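Local coordinates for protein tRNA dimethylallyltransferase (Bacillus halodurans, PDB 3EXA) that probably transfers a dimethylallyl group from dimethylallyl diphosphate to adenine 37 of tRNAs that read codons beginning with uridine, at residues V9-T17 with L204-V212; G100-H110 with Y270-K281. All coordinates share one frame; numbering follows the deposited sequence.

Interaction 1 of 2, residues V9-T17 with L204-V212; sequences VGPTAVGKT and LYDRINRRV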
# COMPACT_ATOMS: atom_id res chain seq x y z
N VAL A 9 18.77 -26.61 -11.81
CA VAL A 9 19.39 -25.65 -10.92
C VAL A 9 20.75 -26.15 -10.47
O VAL A 9 21.07 -27.32 -10.63
CB VAL A 9 18.52 -25.47 -9.69
CG1 VAL A 9 17.09 -25.13 -10.11
CG2 VAL A 9 18.55 -26.76 -8.88
N GLY A 10 21.54 -25.26 -9.87
CA GLY A 10 22.86 -25.62 -9.40
C GLY A 10 23.78 -24.40 -9.49
O GLY A 10 23.43 -23.43 -10.15
N PRO A 11 24.94 -24.42 -8.82
CA PRO A 11 25.89 -23.31 -8.83
C PRO A 11 26.50 -23.08 -10.21
O PRO A 11 26.08 -23.70 -11.19
CB PRO A 11 26.94 -23.75 -7.81
CG PRO A 11 26.93 -25.23 -7.97
CD PRO A 11 25.45 -25.54 -8.01
N THR A 12 27.48 -22.18 -10.30
CA THR A 12 28.14 -21.88 -11.58
C THR A 12 29.27 -22.86 -11.85
O THR A 12 29.92 -23.34 -10.92
CB THR A 12 28.80 -20.48 -11.59
OG1 THR A 12 28.14 -19.61 -10.67
CG2 THR A 12 28.74 -19.88 -13.01
N ALA A 13 29.50 -23.13 -13.13
CA ALA A 13 30.57 -24.00 -13.58
C ALA A 13 30.34 -25.50 -13.46
O ALA A 13 31.26 -26.29 -13.68
CB ALA A 13 31.87 -23.62 -12.88
N VAL A 14 29.11 -25.91 -13.14
CA VAL A 14 28.80 -27.33 -13.03
C VAL A 14 28.29 -27.93 -14.34
O VAL A 14 27.89 -29.09 -14.37
CB VAL A 14 27.74 -27.61 -11.94
CG1 VAL A 14 28.35 -27.46 -10.56
CG2 VAL A 14 26.57 -26.67 -12.10
N GLY A 15 28.28 -27.15 -15.41
CA GLY A 15 27.82 -27.70 -16.68
C GLY A 15 26.33 -27.68 -16.88
O GLY A 15 25.77 -28.55 -17.54
N LYS A 16 25.69 -26.66 -16.33
CA LYS A 16 24.25 -26.48 -16.42
C LYS A 16 23.81 -26.19 -17.86
O LYS A 16 22.72 -26.61 -18.28
CB LYS A 16 23.84 -25.34 -15.50
CG LYS A 16 22.69 -25.69 -14.59
CD LYS A 16 22.86 -25.16 -13.15
CE LYS A 16 22.98 -23.65 -13.08
NZ LYS A 16 24.38 -23.19 -13.28
N THR A 17 24.64 -25.49 -18.63
CA THR A 17 24.27 -25.18 -20.01
C THR A 17 24.25 -26.42 -20.90
O THR A 17 23.21 -26.76 -21.49
CB THR A 17 25.24 -24.16 -20.63
OG1 THR A 17 25.14 -22.92 -19.92
CG2 THR A 17 24.90 -23.92 -22.10
N LEU A 204 35.01 -27.76 -8.11
CA LEU A 204 34.12 -26.66 -8.45
C LEU A 204 34.80 -25.30 -8.30
O LEU A 204 34.63 -24.41 -9.15
CB LEU A 204 32.88 -26.70 -7.55
CG LEU A 204 31.91 -25.54 -7.82
CD1 LEU A 204 31.23 -25.78 -9.14
CD2 LEU A 204 30.88 -25.42 -6.70
N TYR A 205 35.56 -25.11 -7.22
CA TYR A 205 36.25 -23.85 -6.97
C TYR A 205 37.29 -23.55 -8.05
O TYR A 205 37.35 -22.43 -8.57
CB TYR A 205 36.92 -23.84 -5.58
CG TYR A 205 35.96 -23.62 -4.42
CD1 TYR A 205 34.62 -23.32 -4.64
CD2 TYR A 205 36.41 -23.70 -3.09
CE1 TYR A 205 33.73 -23.12 -3.59
CE2 TYR A 205 35.52 -23.49 -2.02
CZ TYR A 205 34.18 -23.20 -2.29
OH TYR A 205 33.27 -22.99 -1.27
N ASP A 206 38.11 -24.54 -8.38
CA ASP A 206 39.13 -24.33 -9.41
C ASP A 206 38.49 -23.95 -10.73
O ASP A 206 38.98 -23.07 -11.43
CB ASP A 206 39.97 -25.59 -9.61
CG ASP A 206 40.88 -25.86 -8.44
OD1 ASP A 206 41.63 -26.86 -8.49
OD2 ASP A 206 40.86 -25.09 -7.46
N ARG A 207 37.38 -24.61 -11.06
CA ARG A 207 36.70 -24.29 -12.32
C ARG A 207 36.13 -22.88 -12.27
O ARG A 207 35.96 -22.25 -13.31
CB ARG A 207 35.60 -25.32 -12.61
CG ARG A 207 36.10 -26.68 -13.10
CD ARG A 207 34.98 -27.71 -13.01
NE ARG A 207 33.85 -27.36 -13.85
CZ ARG A 207 33.74 -27.70 -15.13
NH1 ARG A 207 34.70 -28.41 -15.71
NH2 ARG A 207 32.68 -27.33 -15.84
N ILE A 208 35.83 -22.39 -11.07
CA ILE A 208 35.29 -21.05 -10.90
C ILE A 208 36.41 -20.02 -11.06
O ILE A 208 36.21 -18.97 -11.67
CB ILE A 208 34.57 -20.91 -9.53
CG1 ILE A 208 33.28 -21.76 -9.55
CG2 ILE A 208 34.25 -19.44 -9.23
CD1 ILE A 208 32.54 -21.82 -8.24
N ASN A 209 37.60 -20.32 -10.54
CA ASN A 209 38.73 -19.41 -10.67
C ASN A 209 39.15 -19.31 -12.13
O ASN A 209 39.45 -18.23 -12.65
CB ASN A 209 39.93 -19.86 -9.85
CG ASN A 209 39.64 -19.93 -8.36
OD1 ASN A 209 38.91 -19.10 -7.81
ND2 ASN A 209 40.22 -20.91 -7.71
N ARG A 210 39.19 -20.45 -12.80
CA ARG A 210 39.57 -20.45 -14.20
C ARG A 210 38.50 -19.70 -15.02
O ARG A 210 38.81 -19.04 -16.01
CB ARG A 210 39.74 -21.89 -14.71
CG ARG A 210 39.87 -22.03 -16.21
CD ARG A 210 40.99 -21.17 -16.74
NE ARG A 210 41.12 -21.29 -18.18
CZ ARG A 210 41.84 -20.47 -18.93
NH1 ARG A 210 42.50 -19.47 -18.36
NH2 ARG A 210 41.92 -20.65 -20.24
N ARG A 211 37.25 -19.79 -14.60
CA ARG A 211 36.20 -19.08 -15.31
C ARG A 211 36.53 -17.59 -15.23
O ARG A 211 36.39 -16.86 -16.21
CB ARG A 211 34.84 -19.35 -14.67
CG ARG A 211 33.72 -19.62 -15.66
CD ARG A 211 32.63 -18.55 -15.62
NE ARG A 211 32.34 -18.09 -14.26
CZ ARG A 211 31.16 -17.61 -13.87
NH1 ARG A 211 30.98 -17.20 -12.62
NH2 ARG A 211 30.14 -17.58 -14.72
N VAL A 212 36.98 -17.13 -14.06
CA VAL A 212 37.32 -15.72 -13.87
C VAL A 212 38.47 -15.29 -14.78
O VAL A 212 38.39 -14.26 -15.46
CB VAL A 212 37.70 -15.41 -12.40
CG1 VAL A 212 38.19 -13.97 -12.27
CG2 VAL A 212 36.50 -15.62 -11.52
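Ala13 meets Ile208 where the crest of loop 10-15 rests on one side of helix 201-218, their CA atoms 6.2 Å apart. The methyl CB of Ala13 points at the helix and lies 4.1 Å from CG1 of Ile208, with CB of Arg207 equally near. From that same helix turn, Arg207 reaches round to the carbonyl of Ala13. Its chain bends at CG-CD (chi3 62°), which turns the guanidinium back side-on, and NE and NH2 both donate to Ala13 O, each at 2.8 Å. The oxygen sits in the guanidinium plane. NE arrives nearly along the C=O axis (161°), whereas NH2 comes from above the carbonyl plane, and neither N-H is very straight.

Leu204 supplies the greasy side. Its CD1 packs 3.6 Å from CG1 of Val14 and also borders Thr12 O, while CD2 touches the ring carbon CG of Pro11. One turn beyond Arg207, Arg211 crosses Thr12 at about a right angle, and the CG2 methyl lies over one guanidinium face, 3.2 Å from NH2. The NE of Arg211 is buried here without a partner in the model.

On the loop itself, Lys16 curls back and donates from NZ to Pro11 O at 2.7 Å. Residues 10-17 form the predicted ATP-binding P-loop, with 12-17 probably binding substrate. The contact therefore holds the loop crest from outside by one doubly gripped carbonyl and a patch of apolar side chains, and brings two arginines close, which probably makes the crest more electropositive, as suits a diphosphate substrate.

Interaction 2 of 2, residues G100-H110 with Y270-K281; sequences GTGLYVNAVIH and YAKRQLTWFRNK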
# COMPACT_ATOMS: atom_id res chain seq x y z
N GLY A 100 19.99 -19.55 -12.85
CA GLY A 100 19.31 -18.52 -12.08
C GLY A 100 19.45 -18.63 -10.57
O GLY A 100 19.98 -19.61 -10.05
N THR A 101 18.98 -17.61 -9.86
CA THR A 101 19.03 -17.63 -8.41
C THR A 101 17.70 -18.16 -7.90
O THR A 101 16.68 -18.06 -8.60
CB THR A 101 19.23 -16.22 -7.81
OG1 THR A 101 18.00 -15.48 -7.92
CG2 THR A 101 20.32 -15.47 -8.55
N GLY A 102 17.71 -18.70 -6.69
CA GLY A 102 16.51 -19.26 -6.10
C GLY A 102 15.31 -18.34 -6.13
O GLY A 102 14.18 -18.78 -6.29
N LEU A 103 15.57 -17.05 -5.97
CA LEU A 103 14.50 -16.06 -5.97
C LEU A 103 13.65 -16.07 -7.23
O LEU A 103 12.42 -16.02 -7.16
CB LEU A 103 15.08 -14.66 -5.78
CG LEU A 103 14.89 -14.03 -4.42
CD1 LEU A 103 15.57 -12.67 -4.42
CD2 LEU A 103 13.41 -13.90 -4.10
N TYR A 104 14.30 -16.13 -8.39
CA TYR A 104 13.59 -16.13 -9.66
C TYR A 104 12.94 -17.46 -9.99
O TYR A 104 11.84 -17.50 -10.55
CB TYR A 104 14.54 -15.71 -10.79
CG TYR A 104 14.93 -14.23 -10.78
CD1 TYR A 104 15.47 -13.64 -9.63
CD2 TYR A 104 14.76 -13.44 -11.91
CE1 TYR A 104 15.82 -12.28 -9.61
CE2 TYR A 104 15.11 -12.07 -11.91
CZ TYR A 104 15.64 -11.51 -10.75
OH TYR A 104 15.98 -10.16 -10.72
N VAL A 105 13.60 -18.56 -9.63
CA VAL A 105 13.06 -19.88 -9.89
C VAL A 105 11.88 -20.19 -8.97
O VAL A 105 10.86 -20.70 -9.43
CB VAL A 105 14.13 -21.01 -9.75
CG1 VAL A 105 15.29 -20.75 -10.70
CG2 VAL A 105 14.63 -21.08 -8.32
N ASN A 106 12.01 -19.89 -7.68
CA ASN A 106 10.91 -20.17 -6.75
C ASN A 106 9.68 -19.35 -7.06
O ASN A 106 8.57 -19.82 -6.87
CB ASN A 106 11.32 -19.90 -5.31
CG ASN A 106 12.24 -20.95 -4.79
OD1 ASN A 106 12.50 -21.96 -5.45
ND2 ASN A 106 12.75 -20.74 -3.58
N ALA A 107 9.88 -18.13 -7.54
CA ALA A 107 8.75 -17.28 -7.85
C ALA A 107 7.94 -17.83 -9.01
O ALA A 107 6.73 -17.65 -9.07
CB ALA A 107 9.23 -15.87 -8.16
N VAL A 108 8.61 -18.52 -9.94
CA VAL A 108 7.96 -19.10 -11.11
C VAL A 108 7.31 -20.44 -10.81
O VAL A 108 6.18 -20.70 -11.21
CB VAL A 108 8.96 -19.31 -12.25
CG1 VAL A 108 8.36 -20.21 -13.32
CG2 VAL A 108 9.37 -17.98 -12.84
N ILE A 109 8.03 -21.30 -10.10
CA ILE A 109 7.50 -22.61 -9.81
C ILE A 109 6.41 -22.60 -8.75
O ILE A 109 5.74 -23.62 -8.55
CB ILE A 109 8.60 -23.59 -9.36
CG1 ILE A 109 9.17 -23.16 -8.01
CG2 ILE A 109 9.69 -23.64 -10.40
CD1 ILE A 109 10.12 -24.19 -7.43
N HIS A 110 6.23 -21.47 -8.08
CA HIS A 110 5.21 -21.38 -7.03
C HIS A 110 4.15 -20.34 -7.36
O HIS A 110 3.15 -20.23 -6.66
CB HIS A 110 5.85 -21.04 -5.69
CG HIS A 110 6.65 -22.16 -5.10
ND1 HIS A 110 7.98 -22.02 -4.74
CD2 HIS A 110 6.31 -23.44 -4.80
CE1 HIS A 110 8.42 -23.16 -4.24
NE2 HIS A 110 7.43 -24.04 -4.26
N TYR A 270 29.51 -17.02 -3.75
CA TYR A 270 28.18 -16.98 -4.33
C TYR A 270 27.72 -18.36 -4.80
O TYR A 270 26.52 -18.66 -4.80
CB TYR A 270 28.17 -15.98 -5.49
CG TYR A 270 26.84 -15.85 -6.19
CD1 TYR A 270 26.54 -16.63 -7.30
CD2 TYR A 270 25.88 -14.93 -5.76
CE1 TYR A 270 25.32 -16.51 -7.97
CE2 TYR A 270 24.66 -14.80 -6.41
CZ TYR A 270 24.39 -15.59 -7.51
OH TYR A 270 23.18 -15.48 -8.14
N ALA A 271 28.67 -19.21 -5.20
CA ALA A 271 28.33 -20.56 -5.63
C ALA A 271 27.90 -21.34 -4.39
O ALA A 271 26.87 -22.02 -4.39
CB ALA A 271 29.53 -21.24 -6.28
N LYS A 272 28.69 -21.23 -3.33
CA LYS A 272 28.39 -21.91 -2.07
C LYS A 272 27.00 -21.52 -1.55
O LYS A 272 26.31 -22.34 -0.95
CB LYS A 272 29.46 -21.56 -1.02
CG LYS A 272 29.26 -22.21 0.34
CD LYS A 272 30.19 -21.56 1.37
CE LYS A 272 29.85 -20.07 1.55
NZ LYS A 272 30.79 -19.29 2.42
N ARG A 273 26.60 -20.27 -1.78
CA ARG A 273 25.30 -19.81 -1.33
C ARG A 273 24.19 -20.32 -2.23
O ARG A 273 23.09 -20.61 -1.76
CB ARG A 273 25.27 -18.28 -1.28
CG ARG A 273 25.39 -17.76 0.14
CD ARG A 273 26.00 -16.38 0.21
NE ARG A 273 26.20 -16.01 1.61
CZ ARG A 273 26.90 -16.74 2.48
NH1 ARG A 273 27.03 -16.33 3.74
NH2 ARG A 273 27.49 -17.86 2.09
N GLN A 274 24.47 -20.44 -3.52
CA GLN A 274 23.46 -20.92 -4.44
C GLN A 274 23.16 -22.40 -4.18
O GLN A 274 22.02 -22.84 -4.27
CB GLN A 274 23.91 -20.70 -5.88
CG GLN A 274 23.78 -19.25 -6.32
CD GLN A 274 22.34 -18.88 -6.67
OE1 GLN A 274 21.81 -19.33 -7.68
NE2 GLN A 274 21.71 -18.06 -5.82
N LEU A 275 24.21 -23.15 -3.84
CA LEU A 275 24.07 -24.57 -3.54
C LEU A 275 23.27 -24.76 -2.26
O LEU A 275 22.38 -25.61 -2.19
CB LEU A 275 25.46 -25.21 -3.39
CG LEU A 275 25.97 -25.98 -4.62
CD1 LEU A 275 27.49 -26.13 -4.55
CD2 LEU A 275 25.30 -27.35 -4.65
N THR A 276 23.59 -23.96 -1.24
CA THR A 276 22.89 -24.05 0.02
C THR A 276 21.40 -23.80 -0.18
O THR A 276 20.56 -24.54 0.34
CB THR A 276 23.47 -23.04 1.04
OG1 THR A 276 24.70 -23.57 1.56
CG2 THR A 276 22.50 -22.78 2.18
N TRP A 277 21.06 -22.78 -0.95
CA TRP A 277 19.67 -22.49 -1.19
C TRP A 277 18.95 -23.65 -1.87
O TRP A 277 17.89 -24.04 -1.42
CB TRP A 277 19.53 -21.25 -2.06
CG TRP A 277 18.12 -20.87 -2.27
CD1 TRP A 277 17.56 -20.47 -3.44
CD2 TRP A 277 17.09 -20.80 -1.28
NE1 TRP A 277 16.23 -20.16 -3.25
CE2 TRP A 277 15.91 -20.37 -1.93
CE3 TRP A 277 17.03 -21.09 0.09
CZ2 TRP A 277 14.70 -20.18 -1.26
CZ3 TRP A 277 15.82 -20.91 0.77
CH2 TRP A 277 14.67 -20.47 0.09
N PHE A 278 19.52 -24.22 -2.93
CA PHE A 278 18.84 -25.32 -3.61
C PHE A 278 18.84 -26.62 -2.81
O PHE A 278 17.89 -27.39 -2.89
CB PHE A 278 19.43 -25.54 -5.00
CG PHE A 278 19.10 -24.44 -5.95
CD1 PHE A 278 20.11 -23.73 -6.59
CD2 PHE A 278 17.78 -24.06 -6.16
CE1 PHE A 278 19.80 -22.64 -7.41
CE2 PHE A 278 17.46 -22.97 -6.97
CZ PHE A 278 18.47 -22.26 -7.60
N ARG A 279 19.91 -26.85 -2.05
CA ARG A 279 20.01 -28.04 -1.21
C ARG A 279 18.89 -27.99 -0.19
O ARG A 279 18.45 -29.03 0.32
CB ARG A 279 21.36 -28.08 -0.48
CG ARG A 279 22.49 -28.70 -1.28
CD ARG A 279 22.20 -30.17 -1.53
NE ARG A 279 23.30 -30.87 -2.20
CZ ARG A 279 23.33 -32.18 -2.41
NH1 ARG A 279 22.32 -32.94 -2.00
NH2 ARG A 279 24.36 -32.74 -3.03
N ASN A 280 18.44 -26.78 0.11
CA ASN A 280 17.38 -26.58 1.09
C ASN A 280 16.00 -26.72 0.46
O ASN A 280 14.99 -26.62 1.15
CB ASN A 280 17.51 -25.20 1.72
CG ASN A 280 17.13 -25.19 3.19
OD1 ASN A 280 16.94 -24.13 3.79
ND2 ASN A 280 17.02 -26.37 3.77
N LYS A 281 15.95 -26.93 -0.86
CA LYS A 281 14.67 -27.09 -1.54
C LYS A 281 14.31 -28.57 -1.69
O LYS A 281 15.05 -29.33 -2.31
CB LYS A 281 14.70 -26.42 -2.92
CG LYS A 281 14.88 -24.91 -2.87
CD LYS A 281 13.73 -24.20 -3.55
CE LYS A 281 12.41 -24.49 -2.85
NZ LYS A 281 11.25 -23.87 -3.56
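Gly100 brings its carbonyl oxygen to the edge of the Phe278 ring, 3.9 Å from CZ, just before helix 102-110 begins. Thr101, the N-cap, lies beside the Gln274 side chain, and its OG1 is hydrogen-bonded to Asn132 of the second subunit. At Gly102 the packing is tight: CA stands in the plane of the Trp277 indole, 3.0 Å from NE1, and a CB on this glycine would run straight into that nitrogen. The indole gets there because CG is anti to the backbone N (chi1 -177°), carrying the ring across to the neighbouring helix.

A turn on, Val105 lays CG2 against the Phe278 edge at 3.7 Å from CE2. The two ends of the Asn106 amide meet different residues: ND2 packs 3.1 Å from CZ2 of Trp277, with amide and ring planes 56° apart, while OD1 accepts a weak bond from NZ of Lys281 at 3.0 Å. A leucine in place of Trp277 would probably open a gap beside Gly102 and let the Asn106 amide turn more readily. The NZ of Lys281, whose chain is bent at chi2 and chi3, lies near the plane of the His110 ring at its CE1 edge, with Ile109 CD1 4.0 Å away.

Helices 102-110 and 270-279 run in nearly the same direction, 25° apart, with axes 11.2 Å from each other at closest. Thr101 and residues 272-279 are thought to contact the tRNA. The C-terminal end of helix 256-279 thus meets the N-terminal end of helix 102-110 beside the parallel sheet of a P-loop-type core, consistent with a tRNA-binding surface next to the predicted nucleotide-binding loop.

How the interactions relate
From the N terminus, strand 4-9 leads into the loop of 9-17, and strand 94-98, its neighbour in the sheet, leads into 100-110. Neither segment meets its partner until much later: interaction 1 closes at 204-212, just after strand 191-198 on the other flank of strand 4-9, and interaction 2 at 270-281, ahead of strand 284-288. The two closures thus cross, each loop taking in one segment of the other. They also touch. Pro11 packs on Leu275, Val9 on Phe278, and Ile208 on Ala271, so helix 256-279, a member of interaction 2, also packs on both segments of interaction 1. Together they join the P-loop, helices 102-110, 201-218 and 256-279 at the strand ends.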